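THA8 RNA binding protein (Brachypodium distachyon, PDB 4N2Q) binds RNA, probably in a sequence-specific manner, as a pentatricopeptide-repeat protein built from paired helices. Local coordinates at the interface of chains A and B. Sequence-based numbering; all coordinates share one arbitrary frame. Chains: chain A/B, THA8 RNA binding protein.

The interface of chains A and B. Residues chain A 208, 227, 230-231, 234; chain B 96, 98, 128-130, 132.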
ATOM      1  N   ARG A 208       3.537  -1.841   1.615  1.00 71.60           N
ATOM      2  CA  ARG A 208       3.003  -2.464   0.381  1.00 79.74           C
ATOM      3  C   ARG A 208       3.790  -2.082  -0.850  1.00 77.01           C
ATOM      4  O   ARG A 208       4.050  -2.902  -1.730  1.00 82.33           O
ATOM      5  CB  ARG A 208       1.521  -2.116   0.175  1.00 84.92           C
ATOM      6  CG  ARG A 208       0.648  -2.479   1.386  1.00103.63           C
ATOM      7  CD  ARG A 208       0.800  -3.932   1.840  1.00 99.97           C
ATOM      8  NE  ARG A 208      -0.290  -4.757   1.342  1.00102.66           N
ATOM      9  CZ  ARG A 208      -1.491  -4.823   1.910  1.00107.15           C
ATOM     10  NH1 ARG A 208      -1.753  -4.115   3.012  1.00113.67           N
ATOM     11  NH2 ARG A 208      -2.427  -5.605   1.380  1.00 94.90           N
ATOM     12  N   GLU A 227       7.696  -7.634   4.551  1.00 78.07           N
ATOM     13  CA  GLU A 227       6.455  -8.261   4.999  1.00 74.53           C
ATOM     14  C   GLU A 227       6.483  -8.510   6.496  1.00 75.87           C
ATOM     15  O   GLU A 227       5.465  -8.373   7.173  1.00 79.91           O
ATOM     16  CB  GLU A 227       6.220  -9.558   4.261  1.00 75.32           C
ATOM     17  CG  GLU A 227       5.941  -9.389   2.776  1.00 84.81           C
ATOM     18  CD  GLU A 227       5.505 -10.688   2.132  1.00 88.78           C
ATOM     19  OE1 GLU A 227       6.192 -11.709   2.315  1.00113.78           O
ATOM     20  OE2 GLU A 227       4.473 -10.706   1.451  1.00 86.93           O
ATOM     21  N   LEU A 230       6.082  -5.218   8.196  1.00 71.36           N
ATOM     22  CA  LEU A 230       4.672  -4.934   8.100  1.00 72.38           C
ATOM     23  C   LEU A 230       3.888  -5.740   9.128  1.00 74.90           C
ATOM     24  O   LEU A 230       2.961  -5.227   9.767  1.00 75.40           O
ATOM     25  CB  LEU A 230       4.167  -5.232   6.676  1.00 75.17           C
ATOM     26  CG  LEU A 230       2.648  -5.163   6.459  1.00 74.30           C
ATOM     27  CD1 LEU A 230       2.083  -3.780   6.718  1.00 73.17           C
ATOM     28  CD2 LEU A 230       2.335  -5.568   5.036  1.00 74.01           C
ATOM     29  N   ALA A 231       4.262  -7.012   9.273  1.00 85.30           N
ATOM     30  CA  ALA A 231       3.604  -7.921  10.234  1.00 80.74           C
ATOM     31  C   ALA A 231       3.711  -7.397  11.646  1.00 78.59           C
ATOM     32  O   ALA A 231       2.754  -7.444  12.423  1.00 76.33           O
ATOM     33  CB  ALA A 231       4.198  -9.317  10.156  1.00 78.94           C
ATOM     34  N   GLU A 234       1.421  -4.290  11.898  1.00 77.38           N
ATOM     35  CA  GLU A 234       0.044  -4.754  12.040  1.00 80.21           C
ATOM     36  C   GLU A 234      -0.225  -5.283  13.441  1.00 81.26           C
ATOM     37  O   GLU A 234      -1.276  -5.047  14.020  1.00 79.02           O
ATOM     38  CB  GLU A 234      -0.264  -5.839  10.995  1.00 78.50           C
ATOM     39  CG  GLU A 234      -0.286  -5.354   9.551  1.00 81.53           C
ATOM     40  CD  GLU A 234      -1.424  -4.377   9.241  1.00 78.12           C
ATOM     41  OE1 GLU A 234      -2.196  -4.026  10.158  1.00 79.70           O
ATOM     42  OE2 GLU A 234      -1.560  -3.969   8.067  1.00 75.37           O
TER
ATOM     43  N   GLY B  96      -3.796   0.054   0.322  1.00 84.00           N
ATOM     44  CA  GLY B  96      -3.030  -0.791   1.240  1.00 76.26           C
ATOM     45  C   GLY B  96      -3.253  -0.451   2.698  1.00 79.50           C
ATOM     46  O   GLY B  96      -2.691  -1.105   3.579  1.00 80.14           O
ATOM     47  N   TRP B  98      -5.056  -1.218   5.149  1.00 73.30           N
ATOM     48  CA  TRP B  98      -6.018  -2.244   5.586  1.00 73.78           C
ATOM     49  C   TRP B  98      -6.617  -1.925   6.962  1.00 68.36           C
ATOM     50  O   TRP B  98      -7.833  -1.997   7.153  1.00 74.04           O
ATOM     51  CB  TRP B  98      -5.319  -3.603   5.607  1.00 82.29           C
ATOM     52  CG  TRP B  98      -6.240  -4.768   5.472  1.00 82.36           C
ATOM     53  CD1 TRP B  98      -6.972  -5.096   4.369  1.00 83.74           C
ATOM     54  CD2 TRP B  98      -6.501  -5.793   6.445  1.00 83.00           C
ATOM     55  NE1 TRP B  98      -7.692  -6.237   4.603  1.00 84.07           N
ATOM     56  CE2 TRP B  98      -7.422  -6.691   5.866  1.00 86.80           C
ATOM     57  CE3 TRP B  98      -6.068  -6.027   7.761  1.00 84.49           C
ATOM     58  CZ2 TRP B  98      -7.923  -7.807   6.559  1.00 85.74           C
ATOM     59  CZ3 TRP B  98      -6.579  -7.138   8.452  1.00 76.78           C
ATOM     60  CH2 TRP B  98      -7.491  -8.003   7.850  1.00 79.54           C
ATOM     61  N   SER B 128      -6.162  -8.214   2.424  1.00 71.35           N
ATOM     62  CA  SER B 128      -5.343  -8.463   3.647  1.00 71.68           C
ATOM     63  C   SER B 128      -3.896  -8.829   3.310  1.00 61.73           C
ATOM     64  O   SER B 128      -3.665  -9.524   2.324  1.00 62.16           O
ATOM     65  CB  SER B 128      -5.947  -9.606   4.470  1.00 76.03           C
ATOM     66  OG  SER B 128      -5.783 -10.842   3.780  1.00 72.63           O
ATOM     67  N   PRO B 129      -2.923  -8.363   4.115  1.00 61.59           N
ATOM     68  CA  PRO B 129      -1.484  -8.640   3.877  1.00 67.51           C
ATOM     69  C   PRO B 129      -1.116 -10.129   4.025  1.00 73.20           C
ATOM     70  O   PRO B 129      -1.468 -10.775   5.016  1.00 78.30           O
ATOM     71  CB  PRO B 129      -0.755  -7.808   4.947  1.00 63.73           C
ATOM     72  CG  PRO B 129      -1.777  -6.948   5.614  1.00 62.95           C
ATOM     73  CD  PRO B 129      -3.152  -7.434   5.234  1.00 66.92           C
ATOM     74  N   SER B 130      -0.414 -10.670   3.045  1.00 78.82           N
ATOM     75  CA  SER B 130       0.052 -12.059   3.119  1.00 77.76           C
ATOM     76  C   SER B 130       1.201 -12.224   4.107  1.00 78.50           C
ATOM     77  O   SER B 130       1.950 -11.307   4.339  1.00 94.01           O
ATOM     78  CB  SER B 130       0.480 -12.529   1.747  1.00 70.35           C
ATOM     79  OG  SER B 130      -0.669 -12.636   0.930  1.00 77.62           O
ATOM     80  N   ASP B 132       1.215 -12.624   7.417  1.00 81.79           N
ATOM     81  CA  ASP B 132       0.969 -11.651   8.473  1.00 83.79           C
ATOM     82  C   ASP B 132       0.097 -12.283   9.563  1.00 85.21           C
ATOM     83  O   ASP B 132      -1.138 -12.204   9.503  1.00 83.23           O
ATOM     84  CB  ASP B 132       0.232 -10.437   7.873  1.00 80.90           C
ATOM     85  CG  ASP B 132       0.724  -9.136   8.400  1.00 78.48           C
ATOM     86  OD1 ASP B 132       1.589  -8.518   7.697  1.00 80.32           O
ATOM     87  OD2 ASP B 132       0.252  -8.749   9.504  1.00 75.93           O
TER
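Helices 204-216 and 220-237 of chain A meet two loops of chain B, the turn at B:Gly96 just before helix 98-110 and the segment B:Ser128 to B:Asp132 that leads into helix 133-151. Both chains are pentatricopeptide-repeat proteins, and in this patch loops of one copy lie against helices of the other, largely in van der Waals contact; the structure alone does not show whether the pair forms in solution. B:Pro129 stands at its centre. Its CB touches the methyl CD2 of A:Leu230 at 3.8 Å, the leucine meeting this edge of the pyrrolidine ring with its tip, CG anti to the backbone N (chi1 172°), and the side chains crossing at about a right angle. The CG corner of the same ring faces the guanidinium NH1 of A:Arg208 at 3.8 Å and the carboxylate OE2 of A:Glu234 at 3.9 Å, while B:Pro129 CA lies over the rim of one guanidinium face. Bends at chi2 and chi3 turn the arginine tip towards chain B, bringing NH1 to 3.2 Å from the carbonyl O of B:Gly96, a polar approach whose geometry does not establish a hydrogen bond. Beside the proline, the B:Asp132 carboxylate lies against helix 220-237, OD1 near A:Leu230 CG and 3.3 Å from A:Ala231 CA, and OD2 meets the CB and CG methylenes of A:Glu234. The two carboxylate planes are turned 80° apart, with A:Glu234 OE2 and B:Asp132 OD2 separated by 5.3 Å, like groups whose repulsion, if both are ionised, the nearby A:Arg208 guanidinium may partly offset.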